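Local coordinates for protein shikimate 5-dehydrogenase (Mycobacterium fortuitum subsp. fortuitum DSM 46621, PDB 4XIJ) that probably catalyses the NADP-dependent reduction of 3-dehydroshikimate to shikimate, the fourth of seven steps on the pathway to chorismate, at residues T99-R102 against W108-D111; L59-G64 against L81-Q86; P75-A80 against N112-G117; W44-I49 against G69-M74; Q30-A35 against E258-M263. One frame throughout, in Å; residues are numbered along the deposited sequence.

Interaction 1: residues T99-R102 against W108-D111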
# COMPACT_ATOMS: atom_id res chain seq x y z
N THR A 99 2.91 5.10 -8.10
CA THR A 99 3.43 4.47 -9.31
C THR A 99 3.23 5.37 -10.49
O THR A 99 2.14 5.94 -10.66
CB THR A 99 2.73 3.13 -9.62
OG1 THR A 99 2.76 2.27 -8.47
CG2 THR A 99 3.42 2.37 -10.81
N LEU A 100 4.29 5.52 -11.29
CA LEU A 100 4.20 6.26 -12.57
C LEU A 100 4.73 5.35 -13.64
O LEU A 100 5.84 4.84 -13.52
CB LEU A 100 4.99 7.57 -12.51
CG LEU A 100 4.40 8.65 -11.61
CD1 LEU A 100 5.44 9.76 -11.35
CD2 LEU A 100 3.11 9.19 -12.24
N VAL A 101 3.90 5.10 -14.66
CA VAL A 101 4.31 4.18 -15.72
C VAL A 101 4.39 4.91 -17.05
O VAL A 101 3.45 5.60 -17.42
CB VAL A 101 3.33 2.99 -15.88
CG1 VAL A 101 3.89 1.97 -16.97
CG2 VAL A 101 3.16 2.30 -14.54
N ARG A 102 5.48 4.73 -17.79
CA ARG A 102 5.55 5.33 -19.11
C ARG A 102 4.59 4.60 -20.10
O ARG A 102 4.55 3.35 -20.19
CB ARG A 102 6.99 5.28 -19.62
CG ARG A 102 7.31 6.32 -20.73
CD ARG A 102 7.17 7.70 -20.15
NE ARG A 102 7.79 8.78 -20.92
CZ ARG A 102 9.11 9.01 -20.94
NH1 ARG A 102 9.58 10.04 -21.65
NH2 ARG A 102 9.97 8.23 -20.27
N TRP A 108 2.79 9.73 -19.06
CA TRP A 108 3.02 9.02 -17.80
C TRP A 108 1.66 8.73 -17.20
O TRP A 108 0.81 9.63 -17.08
CB TRP A 108 3.85 9.85 -16.82
CG TRP A 108 5.30 9.94 -17.13
CD1 TRP A 108 5.95 10.95 -17.81
CD2 TRP A 108 6.31 8.99 -16.75
NE1 TRP A 108 7.31 10.69 -17.84
CE2 TRP A 108 7.55 9.49 -17.22
CE3 TRP A 108 6.29 7.77 -16.04
CZ2 TRP A 108 8.75 8.82 -16.99
CZ3 TRP A 108 7.50 7.09 -15.83
CH2 TRP A 108 8.71 7.63 -16.32
N ARG A 109 1.46 7.49 -16.81
CA ARG A 109 0.21 7.07 -16.17
C ARG A 109 0.43 6.83 -14.67
O ARG A 109 1.30 6.03 -14.27
CB ARG A 109 -0.33 5.80 -16.85
CG ARG A 109 -1.70 5.32 -16.28
CD ARG A 109 -2.15 4.01 -17.01
NE ARG A 109 -1.32 2.89 -16.55
CZ ARG A 109 -0.72 2.00 -17.35
NH1 ARG A 109 -0.86 2.04 -18.67
NH2 ARG A 109 0.04 1.05 -16.81
N ALA A 110 -0.37 7.50 -13.83
CA ALA A 110 -0.32 7.31 -12.40
C ALA A 110 -1.21 6.18 -11.93
O ALA A 110 -2.34 6.05 -12.38
CB ALA A 110 -0.77 8.57 -11.68
N ASP A 111 -0.70 5.36 -11.00
CA ASP A 111 -1.54 4.34 -10.40
C ASP A 111 -1.24 4.28 -8.92
O ASP A 111 -0.23 4.87 -8.44
CB ASP A 111 -1.31 2.96 -11.07
CG ASP A 111 -2.36 1.90 -10.71
OD1 ASP A 111 -3.46 2.22 -10.18
OD2 ASP A 111 -2.08 0.71 -11.00
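R102 and W108 face each other near the turn of a beta hairpin, whose strands 99-102 and 108-111 run antiparallel. Backbone bonds join the strands at two hydrogen-bonded pairs. V101 and R109 bond both ways: V101 N to R109 O and R109 N to V101 O are each 2.8 Å. D111 N donates to T99 O at 2.9 Å. The return bond from T99 N to D111 O is weak. L100 with A110 and R102 with W108 are the non-hydrogen-bonded pairs.

Between the bonds, CA-H groups lean on carbonyls, as in A110 CA to T99 O at 3.3 Å.

The aromatic contact is a CH-pi one. R102 CD sits over the six-membered ring of W108, 3.7 Å from its centroid. R102 bends at chi2 (64°), which helps lay its guanidinium almost flat along the indole, the planes 14° apart.

Apolar contacts fill the same face. L100 CB meets W108 CE3 at 3.8 Å, and L100 CD2 meets A110 CB. On the other face, R109 lies alongside V101 and binds Q259, as D111 also does.

The indole face thus takes up the aliphatic part of R102, while its charged end is bonded by backbone carbonyls: those of W67 and G64 hold NH2, and that of G106 holds NE.

Interaction 2: residues L59-G64 against L81-Q86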
# COMPACT_ATOMS: atom_id res chain seq x y z
N LEU A 59 11.49 16.82 -12.02
CA LEU A 59 12.35 15.66 -12.16
C LEU A 59 11.78 14.72 -13.24
O LEU A 59 12.49 14.30 -14.17
CB LEU A 59 12.45 14.94 -10.81
CG LEU A 59 13.30 13.68 -10.83
CD1 LEU A 59 14.71 14.06 -11.19
CD2 LEU A 59 13.24 13.01 -9.49
N VAL A 60 10.51 14.34 -13.10
CA VAL A 60 9.94 13.36 -14.03
C VAL A 60 9.81 13.95 -15.43
O VAL A 60 10.03 13.24 -16.42
CB VAL A 60 8.57 12.85 -13.52
CG1 VAL A 60 8.05 11.73 -14.39
CG2 VAL A 60 8.73 12.29 -12.06
N SER A 61 9.53 15.26 -15.52
CA SER A 61 9.34 15.90 -16.81
C SER A 61 10.58 15.80 -17.65
O SER A 61 10.48 15.72 -18.86
CB SER A 61 9.01 17.40 -16.68
OG SER A 61 7.75 17.63 -16.06
N ALA A 62 11.75 15.77 -17.01
CA ALA A 62 13.01 15.77 -17.74
C ALA A 62 13.51 14.38 -18.20
O ALA A 62 14.51 14.28 -18.96
CB ALA A 62 14.07 16.45 -16.89
N LEU A 63 12.82 13.33 -17.77
CA LEU A 63 13.31 11.97 -18.03
C LEU A 63 13.09 11.58 -19.49
O LEU A 63 11.98 11.75 -20.04
CB LEU A 63 12.64 10.94 -17.11
CG LEU A 63 12.81 11.17 -15.62
CD1 LEU A 63 12.02 10.08 -14.88
CD2 LEU A 63 14.29 11.14 -15.19
N GLY A 64 14.13 11.00 -20.09
CA GLY A 64 14.07 10.54 -21.46
C GLY A 64 13.32 9.24 -21.63
O GLY A 64 12.88 8.63 -20.63
N LEU A 81 0.36 12.02 -8.60
CA LEU A 81 -0.98 12.00 -9.20
C LEU A 81 -1.25 13.27 -10.03
O LEU A 81 -1.84 13.21 -11.13
CB LEU A 81 -2.03 11.86 -8.09
CG LEU A 81 -3.49 11.75 -8.60
CD1 LEU A 81 -3.66 10.48 -9.45
CD2 LEU A 81 -4.41 11.73 -7.40
N GLU A 82 -0.84 14.42 -9.49
CA GLU A 82 -1.01 15.70 -10.19
C GLU A 82 -0.16 15.81 -11.42
O GLU A 82 -0.54 16.47 -12.39
CB GLU A 82 -0.69 16.86 -9.26
CG GLU A 82 -1.67 17.00 -8.15
CD GLU A 82 -2.14 18.44 -7.99
OE1 GLU A 82 -3.31 18.75 -8.33
OE2 GLU A 82 -1.32 19.26 -7.52
N PHE A 83 1.01 15.19 -11.40
CA PHE A 83 1.97 15.33 -12.51
C PHE A 83 1.49 14.55 -13.74
O PHE A 83 1.64 15.01 -14.90
CB PHE A 83 3.37 14.84 -12.09
CG PHE A 83 4.23 14.52 -13.26
CD1 PHE A 83 4.91 15.53 -13.95
CD2 PHE A 83 4.34 13.22 -13.70
CE1 PHE A 83 5.63 15.23 -15.12
CE2 PHE A 83 5.06 12.91 -14.83
CZ PHE A 83 5.73 13.91 -15.53
N ALA A 84 0.90 13.37 -13.49
CA ALA A 84 0.68 12.38 -14.56
C ALA A 84 -0.36 12.86 -15.58
O ALA A 84 -1.37 13.47 -15.22
CB ALA A 84 0.24 11.06 -13.98
N ASP A 85 -0.13 12.57 -16.86
CA ASP A 85 -1.16 13.07 -17.76
C ASP A 85 -2.30 12.02 -17.90
O ASP A 85 -3.34 12.38 -18.41
CB ASP A 85 -0.55 13.49 -19.10
CG ASP A 85 0.38 12.44 -19.67
OD1 ASP A 85 1.47 12.26 -19.08
OD2 ASP A 85 -0.01 11.83 -20.69
N GLN A 86 -2.16 10.84 -17.30
CA GLN A 86 -3.20 9.84 -17.27
C GLN A 86 -3.21 9.25 -15.86
O GLN A 86 -2.15 9.17 -15.23
CB GLN A 86 -2.92 8.78 -18.34
CG GLN A 86 -2.81 9.41 -19.76
CD GLN A 86 -1.99 8.59 -20.79
OE1 GLN A 86 -2.23 7.42 -20.98
NE2 GLN A 86 -1.03 9.24 -21.45
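V60 lies over one face of the F83 ring. Its CB is 3.9 Å from the ring centroid, 24° off the normal, which makes a CH-pi contact. CB stands offset toward the rim. V60 CG1 comes to 3.2 Å from F83 CE2, an unusually close approach. S61 meets the same ring from another direction: its OG is close to the ring plane, at the edge, 3.3 Å from F83 CE1. No hydrogen bond spans the two segments.

The torsions set up this meeting. At F83 a chi1 of 160° turns the ring away from the backbone N and across to the helix of V60. S61 OG turns back to its own helix and bonds to P57 O, which fixes the hydroxyl beside the ring.

Further out, W108 also meets the F83 ring, with the planes at about 60°. V60 touches W108, L70 and L19, so the valine lies between F83 and the sheet.

In the substrate-binding domain, the contact joins the last turns of helices 56-61 and 77-83. Both helices pack on the same side of the mixed sheet, with strands 67-72 and 108-111 beneath.

Interaction 3: residues P75-A80 against N112-G117. With SO4 (sulfate ion), chain E.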
# COMPACT_ATOMS: atom_id res chain seq x y z
N PRO A 75 7.42 12.05 0.34
CA PRO A 75 6.19 12.84 0.42
C PRO A 75 5.57 13.10 -0.95
O PRO A 75 4.82 14.05 -1.08
CB PRO A 75 6.70 14.16 1.03
CG PRO A 75 8.05 14.34 0.36
CD PRO A 75 8.61 12.92 0.22
N GLY A 76 5.89 12.30 -1.95
CA GLY A 76 5.58 12.65 -3.32
C GLY A 76 4.31 12.06 -3.93
O GLY A 76 4.07 12.27 -5.13
N LYS A 77 3.49 11.33 -3.17
CA LYS A 77 2.42 10.61 -3.85
C LYS A 77 1.30 11.51 -4.40
O LYS A 77 0.68 11.19 -5.42
CB LYS A 77 1.84 9.53 -2.93
CG LYS A 77 2.89 8.49 -2.55
CD LYS A 77 2.25 7.33 -1.72
CE LYS A 77 3.29 6.36 -1.24
NZ LYS A 77 2.66 5.22 -0.42
N PHE A 78 1.02 12.64 -3.77
CA PHE A 78 0.02 13.57 -4.28
C PHE A 78 0.58 14.23 -5.54
O PHE A 78 -0.10 14.37 -6.56
CB PHE A 78 -0.37 14.58 -3.18
CG PHE A 78 -0.91 13.92 -1.96
CD1 PHE A 78 -2.20 13.45 -1.95
CD2 PHE A 78 -0.11 13.69 -0.85
CE1 PHE A 78 -2.71 12.78 -0.87
CE2 PHE A 78 -0.62 13.02 0.25
CZ PHE A 78 -1.91 12.56 0.23
N ALA A 79 1.84 14.64 -5.44
CA ALA A 79 2.48 15.29 -6.58
C ALA A 79 2.53 14.36 -7.79
O ALA A 79 2.42 14.84 -8.94
CB ALA A 79 3.86 15.71 -6.22
N ALA A 80 2.75 13.07 -7.56
CA ALA A 80 2.77 12.15 -8.67
C ALA A 80 1.43 12.06 -9.38
O ALA A 80 1.38 12.02 -10.60
CB ALA A 80 3.20 10.77 -8.18
N ASN A 112 -2.10 3.60 -8.19
CA ASN A 112 -1.85 3.39 -6.77
C ASN A 112 -1.84 1.90 -6.46
O ASN A 112 -2.89 1.28 -6.38
CB ASN A 112 -2.89 4.13 -5.91
CG ASN A 112 -2.49 4.13 -4.46
OD1 ASN A 112 -2.28 3.04 -3.89
ND2 ASN A 112 -2.33 5.33 -3.84
N THR A 113 -0.65 1.30 -6.32
CA THR A 113 -0.61 -0.11 -6.02
C THR A 113 -0.54 -0.39 -4.52
O THR A 113 -0.52 -1.55 -4.12
CB THR A 113 0.57 -0.82 -6.72
OG1 THR A 113 1.81 -0.42 -6.09
CG2 THR A 113 0.56 -0.52 -8.22
N ASP A 114 -0.58 0.66 -3.67
CA ASP A 114 -0.79 0.44 -2.23
C ASP A 114 -2.15 -0.27 -2.05
O ASP A 114 -2.32 -1.06 -1.11
CB ASP A 114 -0.72 1.76 -1.44
CG ASP A 114 0.64 2.37 -1.49
OD1 ASP A 114 1.62 1.64 -1.34
OD2 ASP A 114 0.77 3.59 -1.66
N VAL A 115 -3.11 0.00 -2.95
CA VAL A 115 -4.37 -0.71 -2.92
C VAL A 115 -4.15 -2.23 -3.07
O VAL A 115 -4.74 -3.06 -2.33
CB VAL A 115 -5.32 -0.16 -4.00
CG1 VAL A 115 -6.49 -1.05 -4.14
CG2 VAL A 115 -5.75 1.28 -3.62
N ASP A 116 -3.30 -2.63 -4.03
CA ASP A 116 -2.98 -4.04 -4.21
C ASP A 116 -2.27 -4.60 -2.99
O ASP A 116 -2.39 -5.80 -2.70
CB ASP A 116 -2.02 -4.26 -5.39
CG ASP A 116 -2.56 -3.82 -6.71
OD1 ASP A 116 -3.64 -4.26 -7.08
OD2 ASP A 116 -1.91 -3.01 -7.38
N GLY A 117 -1.45 -3.78 -2.32
CA GLY A 117 -0.81 -4.23 -1.10
C GLY A 117 -1.84 -4.82 -0.13
O GLY A 117 -1.63 -5.91 0.46
S SO4 E . 5.13 2.94 -0.96
O1 SO4 E . 5.29 1.71 -0.13
O2 SO4 E . 5.19 4.09 -0.01
O3 SO4 E . 6.21 3.09 -1.97
O4 SO4 E . 3.92 2.71 -1.76
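K77 and D114 form a salt bridge between the starts of two helices, 77-83 and 114-122. It lies at the sulfate-occupied cleft of a shikimate dehydrogenase fold. A lysine and an aspartate line the substrate site in this family, and this pair is probably their counterpart.

K77 CB is directed toward the 112-117 segment. CG is anti to the carbonyl carbon (chi1 -62°), and from there the chain runs fully extended. S96 and N98 touch the side chain along its way. K77 CD passes 4.0 Å from D114 OD2. K77 CE comes within 3.2 Å of sulfate O2, and it also packs against the carbonyl of V72.

NZ does the binding. K77 NZ donates to D114 OD2 at 2.8 Å, on the syn side and 30° out of the carboxylate plane. K77 NZ also donates to sulfate O2 at 2.8 Å and, weakly, to sulfate O4 at 3.1 Å. The two side chains arrive from opposite directions, and the sulfate lies beside both. T73 and N98 bind the same anion. The ion probably comes from the crystallisation liquor, and its place probably overlaps that of the substrate's hydroxyls, as in relatives.

Behind D114, the helix start is fastened by N112, whose ND2 bonds to S96 O. N112 OD1 accepts a capping bond from V115 N at 3.3 Å, with the donor tilted 21° from the carbonyl plane.

Interaction 4: residues W44-I49 against G69-M74. With SO4 (sulfate ion), chain E; SO4 (sulfate ion), chain F.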
# COMPACT_ATOMS: atom_id res chain seq x y z
N TRP A 44 18.52 -3.91 -16.79
CA TRP A 44 17.66 -2.80 -16.34
C TRP A 44 18.21 -2.25 -15.03
O TRP A 44 18.75 -3.00 -14.18
CB TRP A 44 16.23 -3.28 -16.13
CG TRP A 44 15.44 -3.48 -17.42
CD1 TRP A 44 15.91 -3.87 -18.65
CD2 TRP A 44 14.05 -3.31 -17.54
NE1 TRP A 44 14.87 -3.92 -19.56
CE2 TRP A 44 13.71 -3.60 -18.89
CE3 TRP A 44 13.03 -2.94 -16.65
CZ2 TRP A 44 12.40 -3.53 -19.37
CZ3 TRP A 44 11.70 -2.88 -17.14
CH2 TRP A 44 11.42 -3.15 -18.48
N THR A 45 18.06 -0.94 -14.84
CA THR A 45 18.54 -0.34 -13.60
C THR A 45 17.38 0.18 -12.75
O THR A 45 16.31 0.51 -13.27
CB THR A 45 19.53 0.79 -13.87
OG1 THR A 45 18.91 1.79 -14.70
CG2 THR A 45 20.79 0.24 -14.56
N TYR A 46 17.60 0.25 -11.44
CA TYR A 46 16.60 0.75 -10.52
C TYR A 46 17.31 1.52 -9.43
O TYR A 46 17.98 0.91 -8.60
CB TYR A 46 15.76 -0.39 -9.92
CG TYR A 46 14.48 0.10 -9.34
CD1 TYR A 46 14.50 0.88 -8.20
CD2 TYR A 46 13.25 -0.19 -9.93
CE1 TYR A 46 13.37 1.36 -7.65
CE2 TYR A 46 12.03 0.32 -9.37
CZ TYR A 46 12.14 1.11 -8.22
OH TYR A 46 11.08 1.61 -7.56
N GLU A 47 17.18 2.84 -9.43
CA GLU A 47 17.91 3.63 -8.46
C GLU A 47 17.01 4.31 -7.43
O GLU A 47 15.80 4.24 -7.54
CB GLU A 47 18.78 4.65 -9.14
CG GLU A 47 18.09 5.63 -9.98
CD GLU A 47 19.09 6.29 -10.96
OE1 GLU A 47 19.22 5.81 -12.11
OE2 GLU A 47 19.78 7.24 -10.56
N ARG A 48 17.65 4.88 -6.41
CA ARG A 48 16.98 5.72 -5.40
C ARG A 48 17.25 7.16 -5.68
O ARG A 48 18.44 7.54 -5.75
CB ARG A 48 17.52 5.45 -4.00
CG ARG A 48 17.16 4.17 -3.42
CD ARG A 48 17.82 3.98 -1.97
NE ARG A 48 17.84 2.54 -1.82
CZ ARG A 48 16.86 1.82 -1.30
NH1 ARG A 48 15.78 2.42 -0.79
NH2 ARG A 48 16.94 0.50 -1.31
N ILE A 49 16.21 7.97 -5.78
CA ILE A 49 16.38 9.40 -5.97
C ILE A 49 15.67 10.17 -4.88
O ILE A 49 14.45 10.11 -4.75
CB ILE A 49 15.86 9.84 -7.37
CG1 ILE A 49 16.57 9.04 -8.47
CG2 ILE A 49 16.14 11.30 -7.57
CD1 ILE A 49 15.98 9.21 -9.90
N GLY A 69 9.46 3.41 -15.74
CA GLY A 69 8.55 3.44 -14.59
C GLY A 69 9.23 4.03 -13.37
O GLY A 69 10.46 3.99 -13.28
N LEU A 70 8.41 4.57 -12.47
CA LEU A 70 8.87 5.06 -11.19
C LEU A 70 7.97 4.59 -10.08
O LEU A 70 6.74 4.60 -10.23
CB LEU A 70 8.90 6.60 -11.17
CG LEU A 70 9.71 7.27 -12.27
CD1 LEU A 70 9.30 8.74 -12.37
CD2 LEU A 70 11.18 7.10 -11.95
N SER A 71 8.55 4.20 -8.96
CA SER A 71 7.83 4.06 -7.71
C SER A 71 7.93 5.38 -6.97
O SER A 71 8.95 6.05 -7.05
CB SER A 71 8.43 2.92 -6.89
OG SER A 71 8.45 1.70 -7.66
N VAL A 72 6.89 5.75 -6.26
CA VAL A 72 6.92 7.04 -5.56
C VAL A 72 6.52 6.78 -4.13
O VAL A 72 5.50 6.13 -3.86
CB VAL A 72 5.97 8.07 -6.19
CG1 VAL A 72 5.98 9.38 -5.38
CG2 VAL A 72 6.35 8.36 -7.67
N THR A 73 7.30 7.27 -3.19
CA THR A 73 6.90 7.13 -1.80
C THR A 73 6.77 8.52 -1.17
O THR A 73 6.82 9.54 -1.88
CB THR A 73 7.91 6.20 -1.05
OG1 THR A 73 7.38 5.91 0.25
CG2 THR A 73 9.35 6.81 -0.91
N MET A 74 6.52 8.57 0.13
CA MET A 74 6.36 9.86 0.84
C MET A 74 7.60 10.74 0.59
O MET A 74 8.73 10.22 0.62
CB MET A 74 6.16 9.61 2.33
CG MET A 74 4.81 9.00 2.63
SD MET A 74 4.69 7.19 2.41
CE MET A 74 5.98 6.60 3.49
S SO4 E . 5.13 2.94 -0.96
O1 SO4 E . 5.29 1.71 -0.13
O2 SO4 E . 5.19 4.09 -0.01
O3 SO4 E . 6.21 3.09 -1.97
O4 SO4 E . 3.92 2.71 -1.76
S SO4 F . 8.92 3.39 2.54
O1 SO4 F . 9.69 2.14 2.62
O2 SO4 F . 8.95 4.07 3.83
O3 SO4 F . 9.37 4.22 1.43
O4 SO4 F . 7.53 3.00 2.30
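At Y46 a chi1 of -161° swings the ring away from the backbone N, while S71 has OG anti to its carbonyl carbon (chi1 -56°). These torsions bring the phenol and the serine together across the mixed sheet of the substrate-binding domain. Strands 45-50 and 67-72 are the ends of a beta-alpha-beta crossover through helix 56-61. Strand 15-20 runs between them, so Y46 must reach past a whole strand.

Y46 OH donates to S71 OG at 2.6 Å. The serine oxygen stands at the ring edge, in its plane. S71 has two conformers, and this short bond holds for one of them. In this one S71 OG also bonds to Q256 OE1, and the tyrosine and the glutamine of helix 246-261 thus share one hydroxyl. Both Y46 and S71 are buried. A16 and V18 of the intervening strand pack on the tyrosine, and the H32 ring meets it at about 35°.

Past the end of strand 67-72, T73 reaches the anion site. One sulfate is also bound by K77 and N98, the other by H25. T73 OG1 is 2.9 Å from O2 of the first and 2.9 Å from O3 of the second, and which of them receives its single proton is not settled.

Interaction 5: residues Q30-A35 against E258-M263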
# COMPACT_ATOMS: atom_id res chain seq x y z
N GLN A 30 15.19 -3.24 -4.25
CA GLN A 30 15.46 -4.65 -4.02
C GLN A 30 14.46 -5.54 -4.70
O GLN A 30 14.84 -6.54 -5.33
CB GLN A 30 15.47 -4.97 -2.50
CG GLN A 30 16.60 -4.37 -1.71
CD GLN A 30 16.13 -3.11 -0.99
OE1 GLN A 30 15.68 -2.14 -1.64
NE2 GLN A 30 16.23 -3.10 0.35
N LEU A 31 13.18 -5.27 -4.49
CA LEU A 31 12.16 -6.14 -5.05
C LEU A 31 12.12 -6.06 -6.57
O LEU A 31 11.96 -7.09 -7.24
CB LEU A 31 10.79 -5.79 -4.47
CG LEU A 31 10.64 -6.13 -2.97
CD1 LEU A 31 9.41 -5.41 -2.39
CD2 LEU A 31 10.51 -7.59 -2.73
N HIS A 32 12.33 -4.87 -7.12
CA HIS A 32 12.37 -4.73 -8.57
C HIS A 32 13.61 -5.37 -9.17
O HIS A 32 13.49 -6.08 -10.17
CB HIS A 32 12.26 -3.26 -9.01
CG HIS A 32 10.85 -2.72 -9.01
ND1 HIS A 32 10.12 -2.55 -10.16
CD2 HIS A 32 10.03 -2.37 -7.99
CE1 HIS A 32 8.91 -2.11 -9.86
NE2 HIS A 32 8.83 -1.97 -8.54
N LEU A 33 14.79 -5.14 -8.61
CA LEU A 33 15.97 -5.80 -9.23
C LEU A 33 15.88 -7.32 -9.11
O LEU A 33 16.26 -8.03 -10.05
CB LEU A 33 17.30 -5.30 -8.63
CG LEU A 33 17.62 -3.85 -9.03
CD1 LEU A 33 18.87 -3.40 -8.22
CD2 LEU A 33 17.85 -3.66 -10.52
N ALA A 34 15.37 -7.83 -7.98
CA ALA A 34 15.17 -9.28 -7.88
C ALA A 34 14.23 -9.77 -8.98
O ALA A 34 14.47 -10.81 -9.61
CB ALA A 34 14.60 -9.64 -6.53
N ALA A 35 13.17 -9.01 -9.25
CA ALA A 35 12.25 -9.38 -10.32
C ALA A 35 12.87 -9.30 -11.70
O ALA A 35 12.73 -10.24 -12.48
CB ALA A 35 11.01 -8.48 -10.26
N GLU A 258 4.69 -5.81 -13.03
CA GLU A 258 3.93 -6.23 -14.19
C GLU A 258 3.71 -5.03 -15.12
O GLU A 258 3.82 -5.16 -16.36
CB GLU A 258 2.62 -6.87 -13.77
CG GLU A 258 2.88 -8.16 -13.05
CD GLU A 258 1.63 -8.99 -12.86
OE1 GLU A 258 0.50 -8.49 -13.12
OE2 GLU A 258 1.75 -10.16 -12.43
N GLN A 259 3.38 -3.87 -14.57
CA GLN A 259 3.18 -2.71 -15.42
C GLN A 259 4.46 -2.23 -16.10
O GLN A 259 4.41 -1.74 -17.26
CB GLN A 259 2.56 -1.56 -14.61
CG GLN A 259 1.11 -1.89 -14.20
CD GLN A 259 0.43 -0.72 -13.53
OE1 GLN A 259 0.47 0.39 -14.02
NE2 GLN A 259 -0.21 -0.96 -12.38
N PHE A 260 5.60 -2.32 -15.40
CA PHE A 260 6.84 -1.81 -16.00
C PHE A 260 7.36 -2.78 -17.08
O PHE A 260 7.93 -2.33 -18.09
CB PHE A 260 7.97 -1.63 -14.98
CG PHE A 260 7.75 -0.55 -13.90
CD1 PHE A 260 6.55 0.16 -13.75
CD2 PHE A 260 8.80 -0.28 -12.99
CE1 PHE A 260 6.39 1.10 -12.74
CE2 PHE A 260 8.64 0.68 -11.95
CZ PHE A 260 7.43 1.36 -11.83
N THR A 261 7.24 -4.08 -16.84
CA THR A 261 7.90 -5.07 -17.73
C THR A 261 6.98 -5.70 -18.74
O THR A 261 7.45 -6.29 -19.70
CB THR A 261 8.54 -6.24 -16.95
OG1 THR A 261 7.49 -6.99 -16.31
CG2 THR A 261 9.52 -5.71 -15.93
N GLY A 262 5.67 -5.62 -18.49
CA GLY A 262 4.70 -6.34 -19.30
C GLY A 262 4.69 -7.85 -19.11
O GLY A 262 4.05 -8.56 -19.90
N MET A 263 5.38 -8.34 -18.08
CA MET A 263 5.50 -9.77 -17.82
C MET A 263 4.84 -10.10 -16.47
O MET A 263 4.80 -9.25 -15.57
CB MET A 263 6.98 -10.18 -17.81
CG MET A 263 7.76 -9.53 -18.96
SD MET A 263 9.54 -9.84 -18.88
CE MET A 263 9.35 -11.53 -19.27
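H32 and F260 meet where helix 28-38 packs against the end of helix 246-261. The first helix belongs to the substrate-binding domain of the alpha/beta fold. The second comes from the C-terminal part of the chain, so the contact ties the far end of the sequence back to the first domain.

The aromatic contact is oblique. The ring centroids of H32 and F260 are 5.1 Å apart and the planes differ by 34°. H32 CE1 approaches F260 CE2 at 3.5 Å and F260 CD2 at 3.6 Å. The side chains cross at about a right angle. F260 then continues to T99 and V101 of the hairpin, wedging its ring between the helix and the sheet.

Polar bonds fix the imidazole. H32 ND1 bonds with Y36 OH and H32 NE2 with Q256 OE1. With a partner on each nitrogen, the buried ring can hardly rotate. Q256 thereby joins H32 to the Y46-S71 contact.

Bonds at the end of the second helix finish it. G262 N still bonds to E258 O at 2.9 Å, but G262 leaves the helix with positive phi. T261 forms an ST turn, T261 OG1 accepting from M263 N at 3.1 Å.

How the interactions relate
Interaction 5 opens first, on helix 28-38, and closes last, near residue 260, so the other four nest inside its loop. Interaction 4 opens next at strand 45-50. Interaction 2 starts on helix 56-61 before strand 67-72 closes interaction 4, and these two cross. Interaction 3 then opens at 75-80, ahead of the close of interaction 2 at 81-86, so this pair crosses as well. The hairpin of interaction 1 follows, nested inside interaction 3, which closes at 112-117. Interactions 1, 2 and 4 lie within the substrate-binding domain. Interaction 3 reaches the helix after the hairpin, and interaction 5 brings in helix 246-261. Q259 binds the hairpin from that helix, and one sulfate touches interactions 3 and 4.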